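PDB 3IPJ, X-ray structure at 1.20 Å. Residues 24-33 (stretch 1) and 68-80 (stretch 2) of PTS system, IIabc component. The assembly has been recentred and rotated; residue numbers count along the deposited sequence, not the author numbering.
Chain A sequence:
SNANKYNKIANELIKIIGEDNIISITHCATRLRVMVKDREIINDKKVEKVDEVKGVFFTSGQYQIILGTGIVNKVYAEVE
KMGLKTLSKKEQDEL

Stretch 1 24-33: SITHCATRLR
Stretch 2, residues 68-80: GTGIVNKVYAEVE

Stretch 1 is a hairpin: strand 24-27, a tight connection, then strand 31-33. Its arms are tied by Thr 26 N to Arg 33 O at 3.0 Å, Arg 33 N to Thr 26 O at 2.9 Å, and Cys 28 N to Arg 31 O at 2.8 Å. Across one side lies helix 71-79 of stretch 2, its N-to-C direction 152° from the first strand (axes 9.3 Å apart at closest) and 34° from the second (8.2 Å). The two stretches together bury 625 Å².

The alternation of extended residues sets the first rule. Ser 24 (p) stays clear of the helix, whereas Ile 25 (phi/psi -142/138, chi1 m, chi2 t) points toward it, bringing CD1 within 3.3 Å of Val 79 CG1 and CG2 within 4.0 Å of Tyr 76 CE1, near the plane of the ring. Thr 26 (t) points away, so its backbone meets the tyrosine, CA to Tyr 76 CE1 at 3.7 Å.

His 27 (-156/162, chi1 p) turns toward the helix again. Its ring lies over one face of the Tyr 76 ring (chi1 t, chi2 71°), centroids 4.6 Å apart and planes oblique at 52°, while His 27 CB sits 3.8 Å from Val 72 CG2.

Cys 28 (p) points away and organizes the turn: its SG accepts a hydrogen bond from Arg 33 NE at 3.4 Å and weak ones from Thr 30 N at 3.6 Å and Arg 31 N at 3.4 Å.

Ala 29 (-71/-25) works through its carbonyl. Ala 29 O lies 3.1 Å from Val 72 CG1 and receives a CA-H...O contact from Thr 69 CA at 3.3 Å. A water donates to Ala 29 O and accepts from Gly 70 N and Asn 73 ND2, each at 2.7 Å, joining the turn to the N-cap residue and the first helical turn.

Thr 30 (-131/-15, p) fixes the register, its CA 4.2 Å from Gly 68 CA. The one direct hydrogen bond assigned between the stretches runs from Gly 68 N to Thr 30 O, 3.0 Å at 158°. Gly 68 (95/161) has backbone angles that call for glycine. Alongside, Thr 30 CG2 touches Thr 69 CG2 at 3.7 Å.

The CA-to-CB bond of Arg 31 (-123/140) points away, yet its C lies 3.4 Å from Val 72 CG2. Leu 32 (-83/123, chi1 t, chi2 p) starts sideways and ends nearer: CD1 reaches Tyr 76 CD1 at 3.8 Å and CD2 reaches Val 75 CG1 at 4.0 Å. On the helix, Val 72 (p), Val 75 (t), Tyr 76 and Val 79 (t) form the inward-facing stripe, at spacings of three, one and three.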

# COMPACT_ATOMS: atom_id res chain seq x y z
N SER A 24 4.44 3.57 -7.90
CA SER A 24 5.31 2.66 -7.17
C SER A 24 4.88 2.67 -5.71
O SER A 24 4.06 3.50 -5.33
CB SER A 24 6.78 3.13 -7.31
OG SER A 24 6.95 4.46 -6.85
N ILE A 25 5.41 1.71 -4.92
CA ILE A 25 4.96 1.46 -3.60
C ILE A 25 6.16 1.13 -2.78
O ILE A 25 7.01 0.41 -3.26
CB ILE A 25 4.10 0.14 -3.54
CG1 ILE A 25 3.05 0.13 -4.66
CG2 ILE A 25 3.48 -0.04 -2.12
CD1 ILE A 25 2.65 -1.29 -5.19
N THR A 26 6.23 1.66 -1.55
CA THR A 26 7.20 1.21 -0.52
C THR A 26 6.50 1.31 0.82
O THR A 26 5.26 1.43 0.89
CB THR A 26 8.48 2.04 -0.51
OG1 THR A 26 9.47 1.34 0.27
CG2 THR A 26 8.19 3.51 -0.03
N HIS A 27 7.28 1.30 1.90
CA HIS A 27 6.68 1.38 3.21
C HIS A 27 7.66 1.92 4.22
O HIS A 27 8.84 1.95 3.96
CB HIS A 27 6.10 -0.02 3.65
CG HIS A 27 7.14 -0.98 4.15
ND1 HIS A 27 7.80 -1.88 3.32
CD2 HIS A 27 7.67 -1.14 5.38
CE1 HIS A 27 8.67 -2.56 4.02
NE2 HIS A 27 8.62 -2.13 5.27
N CYS A 28 7.18 2.39 5.36
CA CYS A 28 8.10 2.66 6.49
C CYS A 28 7.67 1.71 7.62
O CYS A 28 7.07 0.64 7.37
CB CYS A 28 8.10 4.15 6.94
SG CYS A 28 6.46 4.75 7.55
N ALA A 29 7.96 2.09 8.87
CA ALA A 29 7.71 1.18 9.97
C ALA A 29 6.24 1.05 10.19
O ALA A 29 5.81 0.05 10.76
CB ALA A 29 8.45 1.66 11.27
N THR A 30 5.45 2.07 9.80
CA THR A 30 4.02 2.03 10.16
C THR A 30 3.13 2.31 8.97
O THR A 30 1.92 2.08 9.05
CB THR A 30 3.71 3.02 11.29
OG1 THR A 30 4.12 4.33 10.85
CG2 THR A 30 4.54 2.64 12.49
N ARG A 31 3.70 2.84 7.86
CA ARG A 31 2.85 3.22 6.73
C ARG A 31 3.20 2.55 5.39
O ARG A 31 4.36 2.38 5.03
CB ARG A 31 2.80 4.76 6.56
CG ARG A 31 2.65 5.52 7.82
CD ARG A 31 2.69 7.01 7.51
NE ARG A 31 2.35 7.77 8.73
CZ ARG A 31 2.11 9.10 8.75
NH1 ARG A 31 2.18 9.82 7.62
NH2 ARG A 31 1.83 9.71 9.90
N LEU A 32 2.18 2.16 4.66
CA LEU A 32 2.27 1.78 3.24
C LEU A 32 2.25 3.10 2.46
O LEU A 32 1.32 3.89 2.59
CB LEU A 32 1.06 0.85 2.95
CG LEU A 32 1.16 0.07 1.66
CD1 LEU A 32 2.31 -1.00 1.72
CD2 LEU A 32 -0.21 -0.57 1.35
N ARG A 33 3.27 3.35 1.65
CA ARG A 33 3.40 4.61 0.98
C ARG A 33 3.29 4.39 -0.52
O ARG A 33 4.15 3.78 -1.14
CB ARG A 33 4.73 5.23 1.39
CG ARG A 33 4.72 5.80 2.80
CD ARG A 33 6.16 5.96 3.27
NE ARG A 33 6.22 6.52 4.62
CZ ARG A 33 6.26 7.83 4.87
NH1 ARG A 33 6.28 8.69 3.84
NH2 ARG A 33 6.30 8.29 6.15
N GLY A 68 0.37 0.40 10.98
CA GLY A 68 0.97 0.04 12.25
C GLY A 68 2.15 -0.90 12.01
O GLY A 68 2.29 -1.52 10.93
N THR A 69 3.02 -1.02 12.99
CA THR A 69 4.15 -1.94 12.85
C THR A 69 3.71 -3.41 12.63
O THR A 69 2.63 -3.86 13.13
CB THR A 69 5.05 -1.89 14.08
OG1 THR A 69 4.29 -2.35 15.21
CG2 THR A 69 5.59 -0.47 14.29
N GLY A 70 4.56 -4.15 11.93
CA GLY A 70 4.33 -5.56 11.65
C GLY A 70 3.18 -5.78 10.66
O GLY A 70 3.36 -6.52 9.67
N ILE A 71 2.00 -5.19 10.90
CA ILE A 71 0.90 -5.29 9.93
C ILE A 71 1.35 -4.63 8.59
O ILE A 71 1.04 -5.18 7.53
CB ILE A 71 -0.43 -4.66 10.47
CG1 ILE A 71 -0.83 -5.23 11.84
CG2 ILE A 71 -1.56 -4.76 9.43
CD1 ILE A 71 -1.04 -6.66 11.88
N VAL A 72 2.08 -3.49 8.64
CA VAL A 72 2.52 -2.86 7.40
C VAL A 72 3.41 -3.79 6.53
O VAL A 72 3.27 -3.81 5.30
CB VAL A 72 3.19 -1.45 7.68
CG1 VAL A 72 4.44 -1.61 8.50
CG2 VAL A 72 3.50 -0.73 6.32
N ASN A 73 4.33 -4.56 7.14
CA ASN A 73 5.24 -5.47 6.40
C ASN A 73 4.54 -6.64 5.77
O ASN A 73 4.94 -7.05 4.69
CB ASN A 73 6.29 -6.04 7.36
CG ASN A 73 7.08 -4.95 8.06
OD1 ASN A 73 8.16 -4.58 7.60
ND2 ASN A 73 6.55 -4.42 9.14
N LYS A 74 3.51 -7.18 6.49
CA LYS A 74 2.73 -8.33 6.05
C LYS A 74 1.86 -7.94 4.86
O LYS A 74 1.67 -8.73 3.93
CB LYS A 74 1.88 -8.86 7.21
CG LYS A 74 2.81 -9.30 8.37
CD LYS A 74 2.04 -9.65 9.72
CE LYS A 74 3.04 -9.82 10.93
NZ LYS A 74 3.71 -11.13 11.08
N VAL A 75 1.36 -6.70 4.88
CA VAL A 75 0.58 -6.19 3.72
C VAL A 75 1.53 -5.90 2.57
O VAL A 75 1.24 -6.22 1.39
CB VAL A 75 -0.26 -4.95 4.09
CG1 VAL A 75 -0.88 -4.26 2.83
CG2 VAL A 75 -1.32 -5.40 5.11
N TYR A 76 2.69 -5.36 2.90
CA TYR A 76 3.64 -5.07 1.84
C TYR A 76 4.03 -6.39 1.09
O TYR A 76 4.12 -6.43 -0.13
CB TYR A 76 4.83 -4.32 2.44
CG TYR A 76 5.74 -3.85 1.38
CD1 TYR A 76 5.38 -2.81 0.52
CD2 TYR A 76 6.99 -4.45 1.20
CE1 TYR A 76 6.24 -2.37 -0.51
CE2 TYR A 76 7.85 -4.00 0.16
CZ TYR A 76 7.44 -2.97 -0.66
OH TYR A 76 8.23 -2.55 -1.64
N ALA A 77 4.28 -7.46 1.85
CA ALA A 77 4.67 -8.76 1.30
C ALA A 77 3.59 -9.37 0.32
O ALA A 77 3.91 -10.09 -0.67
CB ALA A 77 5.02 -9.73 2.45
N GLU A 78 2.32 -9.07 0.58
CA GLU A 78 1.27 -9.45 -0.33
C GLU A 78 1.36 -8.59 -1.60
O GLU A 78 1.40 -9.12 -2.69
CB GLU A 78 -0.08 -9.30 0.36
CG GLU A 78 -0.16 -10.21 1.55
CD GLU A 78 0.08 -11.69 1.19
OE1 GLU A 78 -0.12 -12.09 0.00
OE2 GLU A 78 0.42 -12.48 2.12
N VAL A 79 1.43 -7.27 -1.46
CA VAL A 79 1.52 -6.39 -2.64
C VAL A 79 2.73 -6.75 -3.53
O VAL A 79 2.65 -6.69 -4.78
CB VAL A 79 1.69 -4.92 -2.24
CG1 VAL A 79 2.11 -4.09 -3.46
CG2 VAL A 79 0.40 -4.38 -1.45
N GLU A 80 3.85 -7.12 -2.88
CA GLU A 80 5.08 -7.55 -3.57
C GLU A 80 4.89 -8.68 -4.63
O GLU A 80 5.73 -8.81 -5.51
CB GLU A 80 6.14 -8.02 -2.57
CG GLU A 80 7.10 -6.95 -2.00
CD GLU A 80 8.12 -7.45 -0.90
OE1 GLU A 80 7.74 -8.19 0.06
OE2 GLU A 80 9.31 -7.02 -1.01
O HOH W 1 6.52 -2.52 11.07